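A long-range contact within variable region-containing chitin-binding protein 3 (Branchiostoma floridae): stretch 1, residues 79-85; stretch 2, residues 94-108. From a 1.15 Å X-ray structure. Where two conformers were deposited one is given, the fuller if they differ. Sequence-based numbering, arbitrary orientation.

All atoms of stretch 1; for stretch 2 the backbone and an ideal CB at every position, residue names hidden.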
# COMPACT_ATOMS: atom_id res chain seq x y z
N ASP A 79 4.48 -8.33 -12.14
CA ASP A 79 5.83 -8.70 -11.83
C ASP A 79 6.07 -8.84 -10.33
O ASP A 79 7.13 -9.29 -9.94
CB ASP A 79 6.76 -7.63 -12.41
CG ASP A 79 6.85 -7.74 -13.93
OD1 ASP A 79 6.49 -8.72 -14.56
OD2 ASP A 79 7.32 -6.72 -14.43
N PHE A 80 5.13 -8.41 -9.51
CA PHE A 80 5.25 -8.45 -8.06
C PHE A 80 4.60 -9.66 -7.44
O PHE A 80 4.68 -9.84 -6.24
CB PHE A 80 4.66 -7.17 -7.41
CG PHE A 80 5.27 -5.91 -8.04
CD1 PHE A 80 4.61 -5.31 -9.09
CD2 PHE A 80 6.45 -5.44 -7.57
CE1 PHE A 80 5.15 -4.23 -9.75
CE2 PHE A 80 7.03 -4.32 -8.21
CZ PHE A 80 6.34 -3.77 -9.27
N LEU A 81 3.91 -10.44 -8.27
CA LEU A 81 3.17 -11.58 -7.75
C LEU A 81 4.13 -12.49 -7.07
O LEU A 81 5.15 -12.89 -7.62
CB LEU A 81 2.39 -12.29 -8.86
CG LEU A 81 1.27 -13.21 -8.43
CD1 LEU A 81 0.32 -13.47 -9.62
CD2 LEU A 81 1.70 -14.55 -7.86
N GLY A 82 3.79 -12.89 -5.86
CA GLY A 82 4.60 -13.69 -5.05
C GLY A 82 5.76 -13.06 -4.33
O GLY A 82 6.46 -13.74 -3.56
N ARG A 83 6.01 -11.80 -4.53
CA ARG A 83 7.06 -11.04 -3.89
C ARG A 83 6.57 -9.92 -3.00
O ARG A 83 7.31 -9.48 -2.12
CB ARG A 83 8.01 -10.40 -4.92
CG ARG A 83 8.62 -11.42 -5.84
CD ARG A 83 9.71 -10.88 -6.72
NE ARG A 83 9.38 -9.81 -7.63
CZ ARG A 83 9.73 -8.50 -7.59
NH1 ARG A 83 10.45 -8.03 -6.60
NH2 ARG A 83 9.35 -7.71 -8.56
N ALA A 84 5.34 -9.47 -3.16
CA ALA A 84 4.81 -8.35 -2.43
C ALA A 84 3.77 -8.86 -1.42
O ALA A 84 2.89 -9.65 -1.76
CB ALA A 84 4.14 -7.38 -3.41
N SER A 85 3.83 -8.34 -0.20
CA SER A 85 2.87 -8.73 0.82
C SER A 85 2.62 -7.55 1.76
O SER A 85 3.47 -6.68 1.91
CB SER A 85 3.36 -9.97 1.58
OG SER A 85 4.58 -9.76 2.25
N UNK A 94 4.24 -2.28 3.12
CA UNK A 94 4.50 -3.24 2.06
C UNK A 94 5.88 -3.89 2.26
O UNK A 94 6.85 -3.19 2.50
CB UNK A 94 4.42 -2.56 0.69
N UNK A 95 5.93 -5.21 2.13
CA UNK A 95 7.18 -5.97 2.08
C UNK A 95 7.36 -6.48 0.66
O UNK A 95 6.46 -7.11 0.10
CB UNK A 95 7.18 -7.12 3.08
N UNK A 96 8.53 -6.23 0.08
CA UNK A 96 8.89 -6.69 -1.26
C UNK A 96 10.13 -7.52 -1.17
O UNK A 96 11.18 -7.06 -0.65
CB UNK A 96 9.10 -5.52 -2.22
N UNK A 97 10.07 -8.77 -1.63
CA UNK A 97 11.25 -9.67 -1.59
C UNK A 97 11.88 -9.75 -2.98
O UNK A 97 11.28 -9.36 -3.99
CB UNK A 97 10.86 -11.07 -1.11
N UNK A 98 13.10 -10.30 -2.99
CA UNK A 98 13.82 -10.57 -4.25
C UNK A 98 13.81 -9.32 -5.16
O UNK A 98 13.43 -9.40 -6.33
CB UNK A 98 13.19 -11.76 -4.98
N UNK A 99 14.20 -8.17 -4.59
CA UNK A 99 14.07 -6.93 -5.32
C UNK A 99 14.86 -6.94 -6.61
O UNK A 99 16.04 -7.27 -6.66
CB UNK A 99 14.52 -5.76 -4.45
N UNK A 100 14.18 -6.57 -7.69
CA UNK A 100 14.81 -6.54 -9.02
C UNK A 100 15.37 -5.17 -9.33
O UNK A 100 14.93 -4.18 -8.78
CB UNK A 100 13.81 -6.94 -10.10
N UNK A 101 16.34 -5.11 -10.20
CA UNK A 101 16.87 -3.76 -10.59
C UNK A 101 15.78 -2.75 -10.94
O UNK A 101 15.73 -1.58 -10.47
CB UNK A 101 17.81 -3.90 -11.79
N UNK A 102 14.78 -3.19 -11.71
CA UNK A 102 13.75 -2.25 -12.15
C UNK A 102 12.64 -2.10 -11.13
O UNK A 102 11.69 -1.37 -11.48
CB UNK A 102 13.16 -2.70 -13.49
N UNK A 103 12.76 -2.66 -9.97
CA UNK A 103 11.82 -2.35 -8.92
C UNK A 103 12.06 -0.96 -8.34
O UNK A 103 11.20 -0.45 -7.62
CB UNK A 103 11.90 -3.41 -7.82
N UNK A 104 13.20 -0.28 -8.62
CA UNK A 104 13.31 1.09 -8.18
C UNK A 104 12.24 1.95 -8.77
O UNK A 104 11.77 1.75 -9.90
CB UNK A 104 14.69 1.66 -8.53
N UNK A 105 11.81 2.96 -8.01
CA UNK A 105 10.75 3.81 -8.47
C UNK A 105 9.95 4.36 -7.33
O UNK A 105 10.46 4.53 -6.21
CB UNK A 105 9.84 3.05 -9.44
N UNK A 106 8.68 4.63 -7.61
CA UNK A 106 7.81 5.32 -6.69
C UNK A 106 6.59 4.46 -6.38
O UNK A 106 5.85 4.07 -7.30
CB UNK A 106 7.39 6.68 -7.26
N UNK A 107 6.36 4.17 -5.11
CA UNK A 107 5.32 3.29 -4.65
C UNK A 107 4.32 4.09 -3.83
O UNK A 107 4.66 4.67 -2.80
CB UNK A 107 5.90 2.13 -3.84
N UNK A 108 3.08 4.11 -4.28
CA UNK A 108 2.01 4.82 -3.61
C UNK A 108 1.25 3.87 -2.70
O UNK A 108 0.75 2.85 -3.15
CB UNK A 108 1.07 5.47 -4.63

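Position 94 has extended backbone angles, and its CA-to-CB bond runs sideways to stretch 1. The ideal CB lies 4.4 Å from Ser-85 O. A branched apolar residue would suit. It is Leu-94, whose CD1 comes 4.0 Å from Ala-84 CB.

Position 95 pairs with Ser-85 through two backbone hydrogen bonds, Ser-85 N to the O of 95 and the N of 95 to Ser-85 O, both 2.9 Å. Its CB is on the same sheet face as Ser-85, 3.8 Å from Ser-85 OG. Polar or long side chains would fit. It is Arg-95. Its NH1 donates to a water (3.2 Å) that also binds Ser-85 OG at 2.7 Å.

Position 96 is the non-hydrogen-bonded partner of Ala-84, with its CB on the same face. The small Ala-84 and the edge of the Phe-80 ring leave room for a medium or large apolar residue. It is Leu-96. CD1 reaches 3.8 Å from Phe-80 CD2 and 4.0 Å from Ala-84 CB.

Position 97 donates its N to Arg-83 O at 2.9 Å, and its O accepts from Arg-83 NH1 at 3.0 Å. The CB points sideways, 4.0 Å from Arg-83 O; small polar residues would do well. It is Thr-97. A water bridges its OG1 (2.7 Å) and Gly-82 O (2.8 Å).

Position 98 has positive phi and psi (49/51), which favour Gly, Asn or Asp but do not exclude others. It is His-98. Position 99 points away, so stretch 1 does not restrict the choice; it is Val-99.

Position 100 points toward stretch 1, with its ideal CB 4.8 Å from Arg-83 NH2. A flat or polar side chain could lie over the guanidinium. It is His-100. ND1 sits over one face of the guanidinium, 3.5 Å from Arg-83 CZ, and donates to His-98 O at 2.7 Å.

Positions 101 and 102 are out of reach. At 101 phi is -48, which suits proline; at 102 stretch 1 sets no limit. They are Pro-101 and Gln-102.

Position 103 points toward stretch 1, with CB 5.0 Å from Arg-83 NH1. The positive charge calls for an acid. It is Asp-103, in a salt bridge: Arg-83 NH1 to OD2 is 2.7 Å and NH2 to OD1 3.1 Å.

Positions 104 to 106 make no contact. Stretch 1 leaves 104 and 106 free, but the angles at 105 (150/-151) call for glycine. They are Gly-104, Gly-105 and Arg-106.

Position 107 points toward stretch 1, but from afar, so only a long side chain can reach Phe-80. It is Tyr-107. Its OH is 3.6 Å from Phe-80 CE2 and donates to Asp-103 O at 2.7 Å. Position 108 is out of reach and unrestricted by stretch 1; it is Trp-108.

Stretch 2, residues 94-108: LRLTHVHPQDGGRYW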
# COMPACT_ATOMS: atom_id res chain seq x y z
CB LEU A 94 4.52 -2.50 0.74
CG LEU A 94 4.86 -3.34 -0.52
CD1 LEU A 94 3.74 -4.31 -0.82
CD2 LEU A 94 5.10 -2.41 -1.70
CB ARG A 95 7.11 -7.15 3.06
CG ARG A 95 8.39 -7.97 3.12
CD ARG A 95 8.30 -9.03 4.20
NE ARG A 95 9.39 -9.94 4.43
CZ ARG A 95 9.46 -11.13 3.83
NH1 ARG A 95 8.59 -11.59 2.93
NH2 ARG A 95 10.52 -11.88 4.15
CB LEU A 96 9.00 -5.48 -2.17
CG LEU A 96 9.18 -5.83 -3.62
CD1 LEU A 96 7.95 -6.52 -4.20
CD2 LEU A 96 9.52 -4.55 -4.39
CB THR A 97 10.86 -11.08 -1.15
OG1 THR A 97 9.95 -11.61 -2.10
CG2 THR A 97 10.19 -11.05 0.17
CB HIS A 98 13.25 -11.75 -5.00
CG HIS A 98 13.31 -12.97 -4.22
ND1 HIS A 98 14.45 -13.73 -4.11
CD2 HIS A 98 12.32 -13.59 -3.53
CE1 HIS A 98 14.15 -14.75 -3.33
NE2 HIS A 98 12.88 -14.74 -2.97
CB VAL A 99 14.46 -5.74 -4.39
CG1 VAL A 99 14.61 -4.49 -5.17
CG2 VAL A 99 13.45 -5.59 -3.28
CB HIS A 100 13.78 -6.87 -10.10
CG HIS A 100 13.29 -8.28 -10.11
ND1 HIS A 100 12.94 -8.98 -8.97
CD2 HIS A 100 13.12 -9.13 -11.14
CE1 HIS A 100 12.57 -10.21 -9.36
NE2 HIS A 100 12.66 -10.34 -10.70
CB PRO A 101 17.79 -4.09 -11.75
CG PRO A 101 18.25 -5.48 -11.52
CD PRO A 101 17.05 -6.18 -10.88
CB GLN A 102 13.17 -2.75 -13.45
CG GLN A 102 14.23 -2.75 -14.54
CD GLN A 102 15.23 -1.62 -14.55
OE1 GLN A 102 16.45 -1.70 -14.30
NE2 GLN A 102 14.71 -0.45 -14.87
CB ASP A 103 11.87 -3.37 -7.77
CG ASP A 103 11.26 -4.71 -8.04
OD1 ASP A 103 10.51 -4.87 -9.01
OD2 ASP A 103 11.60 -5.63 -7.28
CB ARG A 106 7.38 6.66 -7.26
CG ARG A 106 6.59 7.53 -6.28
CD ARG A 106 6.44 8.95 -6.75
NE ARG A 106 7.72 9.62 -6.94
CZ ARG A 106 8.41 10.26 -6.05
NH1 ARG A 106 8.01 10.31 -4.78
NH2 ARG A 106 9.54 10.87 -6.36
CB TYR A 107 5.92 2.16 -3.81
CG TYR A 107 6.73 1.18 -4.60
CD1 TYR A 107 8.01 1.44 -5.01
CD2 TYR A 107 6.19 -0.05 -5.00
CE1 TYR A 107 8.74 0.56 -5.77
CE2 TYR A 107 6.88 -0.97 -5.74
CZ TYR A 107 8.20 -0.66 -6.12
OH TYR A 107 8.89 -1.57 -6.86
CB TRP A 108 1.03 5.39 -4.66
CG TRP A 108 1.68 6.46 -5.47
CD1 TRP A 108 2.43 6.28 -6.61
CD2 TRP A 108 1.68 7.85 -5.19
NE1 TRP A 108 2.90 7.48 -7.05
CE2 TRP A 108 2.46 8.46 -6.22
CE3 TRP A 108 1.15 8.65 -4.23
CZ2 TRP A 108 2.67 9.83 -6.25
CZ3 TRP A 108 1.35 10.00 -4.25
CH2 TRP A 108 2.11 10.59 -5.27
O HOH W 1 8.50 -13.83 -1.65
O HOH W 2 6.73 -10.14 0.72
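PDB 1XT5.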